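Local atomic coordinates of glycerol kinase, putative (PDB entry 2W40), a protein that probably catalyses the ATP-dependent phosphorylation of glycerol to sn-glycerol 3-phosphate, the entry step of glycerol degradation. Residues S139-I147 against C205-M213; P350-R359 against L384-I395. One frame throughout, in Å; residues are numbered along the deposited sequence.

Contact 1 (S139-I147 against C205-M213); sequences SAFKILWLI and CKIFNITNM
Phe208 is the bump here, and the hollow that takes it lies on helix 140-149, between Ala140, Phe141 and Leu144. Phe208 belongs to the turn that ends helix 202-207, a Schellman motif with Asn209 at positive phi as C-prime residue, within the N-terminal FGGY family region. The methyl of Ala140 sits over the centre of the Phe208 ring in a CH-pi contact, 3.3 Å from CB to the ring centroid, while CG2 of neighbouring Ile207 covers the opposite face. Against Phe141 the same ring turns its edge: CE1 points down onto the Phe141 face, a T-shaped pair with planes at 81° and centroids 4.8 Å apart. Phe141 gets there because its CG lies beside the backbone N (chi1 -79°), which swings the ring back toward the contact although CB starts away from it. Leu144, one turn on, closes the rim with CB 4.1 Å from Phe208 CD1. Beyond the ring the Ile143 and Ile210 side chains cross at about a right angle, Ile143 CG2 4.1 Å from Ile210 CD1. Helix 111-118 backs the pocket through Phe117. At the far end Ile147 CD1 nestles against two backbone carbonyls, 3.5 Å from both Phe208 O and Asn209 O.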
loop_
_atom_site.group_PDB
_atom_site.type_symbol
_atom_site.label_atom_id
_atom_site.label_comp_id
_atom_site.label_asym_id
_atom_site.label_seq_id
_atom_site.Cartn_x
_atom_site.Cartn_y
_atom_site.Cartn_z
ATOM N N SER C 139 -28.937 -0.554 9.039
ATOM C CA SER C 139 -29.074 0.658 9.872
ATOM C C SER C 139 -29.070 0.338 11.381
ATOM O O SER C 139 -28.623 1.194 12.180
ATOM C CB SER C 139 -30.381 1.388 9.565
ATOM O OG SER C 139 -30.471 1.699 8.204
ATOM N N ALA C 140 -29.617 -0.834 11.729
ATOM C CA ALA C 140 -30.051 -1.083 13.144
ATOM C C ALA C 140 -28.895 -0.889 14.152
ATOM O O ALA C 140 -29.094 -0.250 15.189
ATOM C CB ALA C 140 -30.601 -2.476 13.327
ATOM N N PHE C 141 -27.731 -1.448 13.868
ATOM C CA PHE C 141 -26.639 -1.291 14.896
ATOM C C PHE C 141 -26.106 0.105 14.998
ATOM O O PHE C 141 -25.654 0.516 16.062
ATOM C CB PHE C 141 -25.467 -2.257 14.670
ATOM C CG PHE C 141 -25.747 -3.664 15.150
ATOM C CD1 PHE C 141 -25.445 -4.005 16.454
ATOM C CD2 PHE C 141 -26.300 -4.618 14.330
ATOM C CE1 PHE C 141 -25.692 -5.268 16.978
ATOM C CE2 PHE C 141 -26.545 -5.892 14.842
ATOM C CZ PHE C 141 -26.235 -6.209 16.184
ATOM N N LYS C 142 -26.219 0.866 13.913
ATOM C CA LYS C 142 -25.927 2.333 13.968
ATOM C C LYS C 142 -26.928 3.091 14.830
ATOM O O LYS C 142 -26.545 3.987 15.601
ATOM C CB LYS C 142 -25.856 2.821 12.540
ATOM C CG LYS C 142 -24.626 2.162 11.991
ATOM C CD LYS C 142 -24.933 1.310 10.869
ATOM C CE LYS C 142 -24.621 1.890 9.568
ATOM N NZ LYS C 142 -23.477 1.195 9.002
ATOM N N ILE C 143 -28.182 2.713 14.743
ATOM C CA ILE C 143 -29.180 3.364 15.523
ATOM C C ILE C 143 -28.856 3.029 17.003
ATOM O O ILE C 143 -28.943 3.884 17.881
ATOM C CB ILE C 143 -30.553 2.816 15.146
ATOM C CG1 ILE C 143 -30.975 3.274 13.683
ATOM C CG2 ILE C 143 -31.626 3.246 16.173
ATOM C CD1 ILE C 143 -32.157 2.401 13.005
ATOM N N LEU C 144 -28.621 1.724 17.275
ATOM C CA LEU C 144 -28.259 1.287 18.610
ATOM C C LEU C 144 -27.055 2.049 19.167
ATOM O O LEU C 144 -27.058 2.544 20.319
ATOM C CB LEU C 144 -28.028 -0.187 18.654
ATOM C CG LEU C 144 -27.639 -0.794 20.052
ATOM C CD1 LEU C 144 -28.686 -0.531 21.122
ATOM C CD2 LEU C 144 -27.356 -2.316 19.865
ATOM N N TRP C 145 -26.027 2.189 18.397
ATOM C CA TRP C 145 -24.884 2.928 18.817
ATOM C C TRP C 145 -25.249 4.353 19.209
ATOM O O TRP C 145 -24.793 4.874 20.251
ATOM C CB TRP C 145 -23.840 2.976 17.704
ATOM C CG TRP C 145 -22.538 3.588 18.127
ATOM C CD1 TRP C 145 -21.445 2.925 18.632
ATOM C CD2 TRP C 145 -22.178 4.963 18.095
ATOM N NE1 TRP C 145 -20.442 3.828 18.871
ATOM C CE2 TRP C 145 -20.875 5.068 18.604
ATOM C CE3 TRP C 145 -22.848 6.129 17.721
ATOM C CZ2 TRP C 145 -20.203 6.278 18.674
ATOM C CZ3 TRP C 145 -22.180 7.333 17.807
ATOM C CH2 TRP C 145 -20.889 7.385 18.334
ATOM N N LEU C 146 -26.051 5.024 18.393
ATOM C CA LEU C 146 -26.510 6.416 18.663
ATOM C C LEU C 146 -27.255 6.505 20.009
ATOM O O LEU C 146 -27.005 7.391 20.811
ATOM C CB LEU C 146 -27.342 6.972 17.500
ATOM C CG LEU C 146 -26.476 7.309 16.293
ATOM C CD1 LEU C 146 -27.435 7.470 15.064
ATOM C CD2 LEU C 146 -25.629 8.539 16.594
ATOM N N ILE C 147 -28.153 5.582 20.265
ATOM C CA ILE C 147 -28.945 5.497 21.487
ATOM C C ILE C 147 -28.027 5.259 22.690
ATOM O O ILE C 147 -28.150 5.946 23.688
ATOM C CB ILE C 147 -29.949 4.322 21.382
ATOM C CG1 ILE C 147 -31.111 4.645 20.423
ATOM C CG2 ILE C 147 -30.634 3.933 22.703
ATOM C CD1 ILE C 147 -31.964 3.390 20.109
ATOM N N CYS C 205 -37.182 -4.223 16.965
ATOM C CA CYS C 205 -37.096 -2.900 17.608
ATOM C C CYS C 205 -36.631 -3.003 19.049
ATOM O O CYS C 205 -35.833 -2.226 19.505
ATOM C CB CYS C 205 -38.413 -2.153 17.463
ATOM S SG CYS C 205 -38.672 -1.548 15.711
ATOM N N LYS C 206 -37.134 -4.017 19.743
ATOM C CA LYS C 206 -36.739 -4.265 21.156
ATOM C C LYS C 206 -35.284 -4.592 21.276
ATOM O O LYS C 206 -34.564 -4.017 22.124
ATOM C CB LYS C 206 -37.632 -5.358 21.813
ATOM C CG LYS C 206 -37.273 -5.664 23.236
ATOM C CD LYS C 206 -38.098 -6.855 23.831
ATOM C CE LYS C 206 -37.851 -7.085 25.375
ATOM N NZ LYS C 206 -37.957 -5.775 26.134
ATOM N N ILE C 207 -34.775 -5.413 20.359
ATOM C CA ILE C 207 -33.377 -5.751 20.382
ATOM C C ILE C 207 -32.551 -4.488 20.269
ATOM O O ILE C 207 -31.587 -4.318 21.025
ATOM C CB ILE C 207 -33.016 -6.739 19.182
ATOM C CG1 ILE C 207 -33.654 -8.128 19.375
ATOM C CG2 ILE C 207 -31.496 -6.843 18.986
ATOM C CD1 ILE C 207 -33.512 -9.078 18.079
ATOM N N PHE C 208 -32.977 -3.575 19.375
ATOM C CA PHE C 208 -32.178 -2.428 19.089
ATOM C C PHE C 208 -32.481 -1.201 19.946
ATOM O O PHE C 208 -32.039 -0.091 19.643
ATOM C CB PHE C 208 -32.197 -2.171 17.600
ATOM C CG PHE C 208 -31.412 -3.219 16.832
ATOM C CD1 PHE C 208 -30.032 -3.297 16.948
ATOM C CD2 PHE C 208 -32.077 -4.178 16.030
ATOM C CE1 PHE C 208 -29.304 -4.318 16.303
ATOM C CE2 PHE C 208 -31.360 -5.171 15.372
ATOM C CZ PHE C 208 -29.996 -5.247 15.496
ATOM N N ASN C 209 -33.277 -1.401 20.982
ATOM C CA ASN C 209 -33.655 -0.357 22.003
ATOM C C ASN C 209 -34.493 0.774 21.461
ATOM O O ASN C 209 -34.516 1.954 21.994
ATOM C CB ASN C 209 -32.373 0.283 22.589
ATOM C CG ASN C 209 -31.496 -0.634 23.404
ATOM O OD1 ASN C 209 -31.444 -1.882 23.287
ATOM N ND2 ASN C 209 -30.720 0.009 24.232
ATOM N N ILE C 210 -35.249 0.454 20.415
ATOM C CA ILE C 210 -36.195 1.391 19.843
ATOM C C ILE C 210 -37.484 1.181 20.597
ATOM O O ILE C 210 -38.273 0.324 20.207
ATOM C CB ILE C 210 -36.390 1.212 18.331
ATOM C CG1 ILE C 210 -35.040 1.435 17.621
ATOM C CG2 ILE C 210 -37.519 2.101 17.841
ATOM C CD1 ILE C 210 -34.984 0.944 16.243
ATOM N N THR C 211 -37.667 1.951 21.688
ATOM C CA THR C 211 -38.750 1.699 22.637
ATOM C C THR C 211 -40.078 2.266 22.224
ATOM O O THR C 211 -41.122 1.942 22.817
ATOM C CB THR C 211 -38.412 2.344 24.015
ATOM O OG1 THR C 211 -38.190 3.734 23.774
ATOM C CG2 THR C 211 -37.167 1.757 24.643
ATOM N N ASN C 212 -40.074 3.124 21.193
ATOM C CA ASN C 212 -41.293 3.805 20.745
ATOM C C ASN C 212 -41.268 3.736 19.224
ATOM O O ASN C 212 -40.492 4.398 18.568
ATOM C CB ASN C 212 -41.280 5.234 21.263
ATOM C CG ASN C 212 -42.509 5.961 20.969
ATOM O OD1 ASN C 212 -43.245 5.581 20.062
ATOM N ND2 ASN C 212 -42.712 7.098 21.674
ATOM N N MET C 213 -42.094 2.843 18.711
ATOM C CA MET C 213 -42.070 2.574 17.283
ATOM C C MET C 213 -42.666 3.705 16.445
ATOM O O MET C 213 -42.627 3.704 15.220
ATOM C CB MET C 213 -42.705 1.192 16.997
ATOM C CG MET C 213 -41.791 0.067 17.376
ATOM S SD MET C 213 -42.591 -1.496 17.280
ATOM C CE MET C 213 -42.457 -1.883 15.485
#

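Contact 2 (P350-R359 against L384-I395); sequences PAFSGLYAPR and LLEGIAFQLNEI. With EDO (1,2-ethanediol), chain B.
Gly387 O accepts from both nitrogens of Gln391: the backbone N, and from the opposite face of the carbonyl plane the side-chain NE2, 60° above it. The other end of that amide is held by water, since water 1 donates to Gln391 OE1 at 2.8 Å and also to Pro350 O; water 2 lies within bonding distance of OE1 and Ala357 O. With its chain extended beyond CG (chi2 179°), Gln391 lays the amide alongside the Pro350 ring, NE2 3.8 Å from Pro350 CD. In this C-terminal FGGY family region, the loop leaving strand 347-349 runs along helix 377-403, its backbone coming closest at Leu384 and Ile395, with Gln391 in between. At one end Pro350 CG rests 4.0 Å from Gly387 CA, where the helix presents no side chain, and Leu384 CD1 meets the edge of the Phe352 ring. Phe373 of the second subunit also packs on that ring. At the other end, after a cis peptide, Pro358 CD presses on Glu394 CB at 3.7 Å. Arg359 grips the Glu394 carboxylate side-on, NE to OE1 at 2.9 Å and NH2 to OE2 at 2.8 Å, both nearly straight and on syn sides, the two planes 35° apart; Trp492 NE1 also bonds OE2.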
loop_
_atom_site.group_PDB
_atom_site.type_symbol
_atom_site.label_atom_id
_atom_site.label_comp_id
_atom_site.label_asym_id
_atom_site.label_seq_id
_atom_site.Cartn_x
_atom_site.Cartn_y
_atom_site.Cartn_z
ATOM N N PRO C 350 -9.291 -5.285 -1.017
ATOM C CA PRO C 350 -9.850 -3.935 -0.782
ATOM C C PRO C 350 -10.960 -4.078 0.316
ATOM O O PRO C 350 -12.159 -4.494 0.016
ATOM C CB PRO C 350 -10.473 -3.544 -2.161
ATOM C CG PRO C 350 -10.116 -4.669 -3.116
ATOM C CD PRO C 350 -9.918 -5.884 -2.189
ATOM N N ALA C 351 -10.524 -3.944 1.542
ATOM C CA ALA C 351 -11.354 -4.318 2.764
ATOM C C ALA C 351 -11.288 -3.142 3.744
ATOM O O ALA C 351 -11.216 -3.330 4.929
ATOM C CB ALA C 351 -10.964 -5.636 3.417
ATOM N N PHE C 352 -11.361 -1.931 3.206
ATOM C CA PHE C 352 -11.199 -0.745 4.060
ATOM C C PHE C 352 -12.267 -0.707 5.154
ATOM O O PHE C 352 -12.008 -0.229 6.282
ATOM C CB PHE C 352 -11.241 0.533 3.300
ATOM C CG PHE C 352 -10.121 0.756 2.366
ATOM C CD1 PHE C 352 -8.909 1.206 2.810
ATOM C CD2 PHE C 352 -10.263 0.468 0.971
ATOM C CE1 PHE C 352 -7.875 1.413 1.964
ATOM C CE2 PHE C 352 -9.254 0.656 0.159
ATOM C CZ PHE C 352 -8.042 1.104 0.651
ATOM N N SER C 353 -13.482 -1.157 4.815
ATOM C CA SER C 353 -14.583 -1.289 5.825
ATOM C C SER C 353 -14.951 -2.737 6.079
ATOM O O SER C 353 -16.094 -3.071 6.304
ATOM C CB SER C 353 -15.700 -0.361 5.478
ATOM O OG SER C 353 -16.283 -0.768 4.356
ATOM N N GLY C 354 -13.965 -3.637 6.078
ATOM C CA GLY C 354 -14.249 -5.059 6.230
ATOM C C GLY C 354 -14.590 -5.671 4.874
ATOM O O GLY C 354 -14.580 -5.022 3.818
ATOM N N LEU C 355 -14.818 -6.954 4.901
ATOM C CA LEU C 355 -15.404 -7.691 3.784
ATOM C C LEU C 355 -16.906 -7.884 3.998
ATOM O O LEU C 355 -17.343 -8.307 5.074
ATOM C CB LEU C 355 -14.772 -9.074 3.591
ATOM C CG LEU C 355 -13.341 -9.004 3.097
ATOM C CD1 LEU C 355 -12.679 -10.354 3.171
ATOM C CD2 LEU C 355 -13.179 -8.275 1.693
ATOM N N TYR C 356 -17.690 -7.532 2.956
ATOM C CA TYR C 356 -19.155 -7.736 2.957
ATOM C C TYR C 356 -19.427 -9.086 2.350
ATOM O O TYR C 356 -18.847 -10.111 2.844
ATOM C CB TYR C 356 -19.827 -6.559 2.252
ATOM C CG TYR C 356 -19.627 -5.186 2.968
ATOM C CD1 TYR C 356 -20.624 -4.508 3.463
ATOM C CD2 TYR C 356 -18.307 -4.588 2.984
ATOM C CE1 TYR C 356 -20.342 -3.226 4.141
ATOM C CE2 TYR C 356 -17.989 -3.392 3.621
ATOM C CZ TYR C 356 -19.094 -2.740 4.234
ATOM O OH TYR C 356 -19.082 -1.538 4.864
ATOM N N ALA C 357 -20.289 -9.146 1.301
ATOM C CA ALA C 357 -20.654 -10.471 0.829
ATOM C C ALA C 357 -19.468 -11.127 0.071
ATOM O O ALA C 357 -18.782 -10.450 -0.692
ATOM C CB ALA C 357 -21.959 -10.444 -0.025
ATOM N N PRO C 358 -19.340 -12.463 0.166
ATOM C CA PRO C 358 -20.154 -13.430 0.984
ATOM C C PRO C 358 -19.535 -13.813 2.326
ATOM O O PRO C 358 -20.159 -14.576 3.095
ATOM C CB PRO C 358 -20.196 -14.676 0.110
ATOM C CG PRO C 358 -18.924 -14.710 -0.623
ATOM C CD PRO C 358 -18.494 -13.236 -0.786
ATOM N N ARG C 359 -18.322 -13.313 2.604
ATOM C CA ARG C 359 -17.580 -13.745 3.832
ATOM C C ARG C 359 -17.989 -13.037 5.119
ATOM O O ARG C 359 -17.841 -13.596 6.212
ATOM C CB ARG C 359 -16.074 -13.636 3.618
ATOM C CG ARG C 359 -15.563 -14.371 2.354
ATOM C CD ARG C 359 -14.066 -14.402 2.350
ATOM N NE ARG C 359 -13.478 -14.980 1.122
ATOM C CZ ARG C 359 -12.463 -15.800 1.053
ATOM N NH1 ARG C 359 -11.948 -16.302 2.178
ATOM N NH2 ARG C 359 -11.964 -16.130 -0.117
ATOM N N LEU C 384 -6.176 -3.102 -7.021
ATOM C CA LEU C 384 -7.445 -2.723 -6.292
ATOM C C LEU C 384 -8.659 -3.095 -7.236
ATOM O O LEU C 384 -9.620 -3.746 -6.810
ATOM C CB LEU C 384 -7.511 -1.287 -5.847
ATOM C CG LEU C 384 -8.788 -0.921 -5.118
ATOM C CD1 LEU C 384 -8.591 -0.030 -3.887
ATOM C CD2 LEU C 384 -9.848 -0.342 -6.081
ATOM N N LEU C 385 -8.493 -2.762 -8.522
ATOM C CA LEU C 385 -9.549 -2.990 -9.524
ATOM C C LEU C 385 -9.763 -4.470 -9.720
ATOM O O LEU C 385 -10.891 -4.985 -9.694
ATOM C CB LEU C 385 -9.140 -2.296 -10.807
ATOM C CG LEU C 385 -9.210 -0.763 -10.717
ATOM C CD1 LEU C 385 -8.702 -0.201 -12.079
ATOM C CD2 LEU C 385 -10.588 -0.228 -10.356
ATOM N N GLU C 386 -8.661 -5.219 -9.774
ATOM C CA GLU C 386 -8.757 -6.661 -9.827
ATOM C C GLU C 386 -9.485 -7.216 -8.636
ATOM O O GLU C 386 -10.267 -8.163 -8.780
ATOM C CB GLU C 386 -7.409 -7.313 -10.029
ATOM C CG GLU C 386 -6.674 -7.023 -11.365
ATOM C CD GLU C 386 -5.498 -7.986 -11.622
ATOM O OE1 GLU C 386 -5.114 -8.807 -10.707
ATOM O OE2 GLU C 386 -4.916 -7.915 -12.763
ATOM N N GLY C 387 -9.160 -6.710 -7.462
ATOM C CA GLY C 387 -9.879 -7.132 -6.232
ATOM C C GLY C 387 -11.404 -6.967 -6.258
ATOM O O GLY C 387 -12.123 -7.712 -5.626
ATOM N N ILE C 388 -11.914 -6.007 -7.033
ATOM C CA ILE C 388 -13.366 -5.898 -7.269
ATOM C C ILE C 388 -13.871 -7.158 -7.941
ATOM O O ILE C 388 -14.863 -7.770 -7.509
ATOM C CB ILE C 388 -13.734 -4.586 -8.008
ATOM C CG1 ILE C 388 -13.186 -3.318 -7.273
ATOM C CG2 ILE C 388 -15.280 -4.531 -8.312
ATOM C CD1 ILE C 388 -13.370 -2.016 -8.052
ATOM N N ALA C 389 -13.218 -7.508 -9.070
ATOM C CA ALA C 389 -13.564 -8.714 -9.815
ATOM C C ALA C 389 -13.510 -9.976 -9.030
ATOM O O ALA C 389 -14.466 -10.762 -9.041
ATOM C CB ALA C 389 -12.743 -8.796 -11.124
ATOM N N PHE C 390 -12.406 -10.141 -8.265
ATOM C CA PHE C 390 -12.330 -11.325 -7.405
ATOM C C PHE C 390 -13.451 -11.436 -6.374
ATOM O O PHE C 390 -13.944 -12.532 -6.109
ATOM C CB PHE C 390 -10.968 -11.354 -6.718
ATOM C CG PHE C 390 -9.821 -11.722 -7.632
ATOM C CD1 PHE C 390 -9.778 -12.956 -8.332
ATOM C CD2 PHE C 390 -8.774 -10.824 -7.822
ATOM C CE1 PHE C 390 -8.672 -13.253 -9.161
ATOM C CE2 PHE C 390 -7.709 -11.139 -8.630
ATOM C CZ PHE C 390 -7.695 -12.334 -9.332
ATOM N N GLN C 391 -13.816 -10.297 -5.794
ATOM C CA GLN C 391 -14.934 -10.305 -4.856
ATOM C C GLN C 391 -16.283 -10.650 -5.561
ATOM O O GLN C 391 -17.126 -11.411 -5.023
ATOM C CB GLN C 391 -15.011 -8.921 -4.168
ATOM C CG GLN C 391 -13.952 -8.699 -3.060
ATOM C CD GLN C 391 -14.109 -7.338 -2.491
ATOM O OE1 GLN C 391 -14.790 -7.163 -1.509
ATOM N NE2 GLN C 391 -13.520 -6.321 -3.162
ATOM N N LEU C 392 -16.463 -10.079 -6.755
ATOM C CA LEU C 392 -17.665 -10.336 -7.509
ATOM C C LEU C 392 -17.778 -11.815 -7.846
ATOM O O LEU C 392 -18.847 -12.402 -7.807
ATOM C CB LEU C 392 -17.676 -9.417 -8.725
ATOM C CG LEU C 392 -19.022 -9.475 -9.448
ATOM C CD1 LEU C 392 -20.248 -9.056 -8.581
ATOM C CD2 LEU C 392 -18.933 -8.712 -10.774
ATOM N N ASN C 393 -16.647 -12.449 -8.174
ATOM C CA ASN C 393 -16.635 -13.874 -8.482
ATOM C C ASN C 393 -17.117 -14.727 -7.316
ATOM O O ASN C 393 -17.888 -15.671 -7.477
ATOM C CB ASN C 393 -15.234 -14.277 -8.859
ATOM C CG ASN C 393 -15.153 -15.739 -9.218
ATOM O OD1 ASN C 393 -15.974 -16.250 -9.999
ATOM N ND2 ASN C 393 -14.086 -16.428 -8.715
ATOM N N GLU C 394 -16.672 -14.332 -6.121
ATOM C CA GLU C 394 -17.178 -15.012 -4.920
ATOM C C GLU C 394 -18.722 -14.914 -4.727
ATOM O O GLU C 394 -19.411 -15.888 -4.377
ATOM C CB GLU C 394 -16.448 -14.544 -3.641
ATOM C CG GLU C 394 -14.985 -14.825 -3.711
ATOM C CD GLU C 394 -14.242 -14.655 -2.377
ATOM O OE1 GLU C 394 -14.870 -14.388 -1.316
ATOM O OE2 GLU C 394 -12.964 -14.821 -2.399
ATOM N N ILE C 395 -19.244 -13.742 -4.958
ATOM C CA ILE C 395 -20.658 -13.463 -5.001
ATOM C C ILE C 395 -21.362 -14.322 -6.033
ATOM O O ILE C 395 -22.411 -14.916 -5.724
ATOM C CB ILE C 395 -20.953 -11.951 -5.172
ATOM C CG1 ILE C 395 -20.622 -11.210 -3.853
ATOM C CG2 ILE C 395 -22.412 -11.665 -5.557
ATOM C CD1 ILE C 395 -20.558 -9.661 -3.970
HETATM C C1 EDO B . -3.958 -11.802 -9.840
HETATM O O1 EDO B . -4.624 -11.341 -11.041
HETATM C C2 EDO B . -2.543 -11.188 -9.782
HETATM O O2 EDO B . -1.720 -11.653 -10.898
HETATM O O HOH W 1 -14.995 -4.617 -0.425
HETATM O O HOH W 2 -17.025 -8.277 0.035
HETATM O O HOH W 3 -16.771 -10.791 -2.261
#

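The two contacts come in series along the chain: contact 1 is complete before the first segment of contact 2 begins. Their centres lie 29 Å apart and their nearest atoms about 7 Å, without touching, and they share no helix or strand. Contact 1 belongs to the N-terminal FGGY region and joins helix 140-149 to the end of helix 202-207, away from the annotated ADP sites. Contact 2 belongs to the C-terminal region; the side chain of Leu384 is about 7 Å from Gly315, which binds ADP in another structure of this protein, though none is bound here. Each lies within one of the two actin-like halves; at Tyr356, edge-to-face with Tyr137, the halves meet.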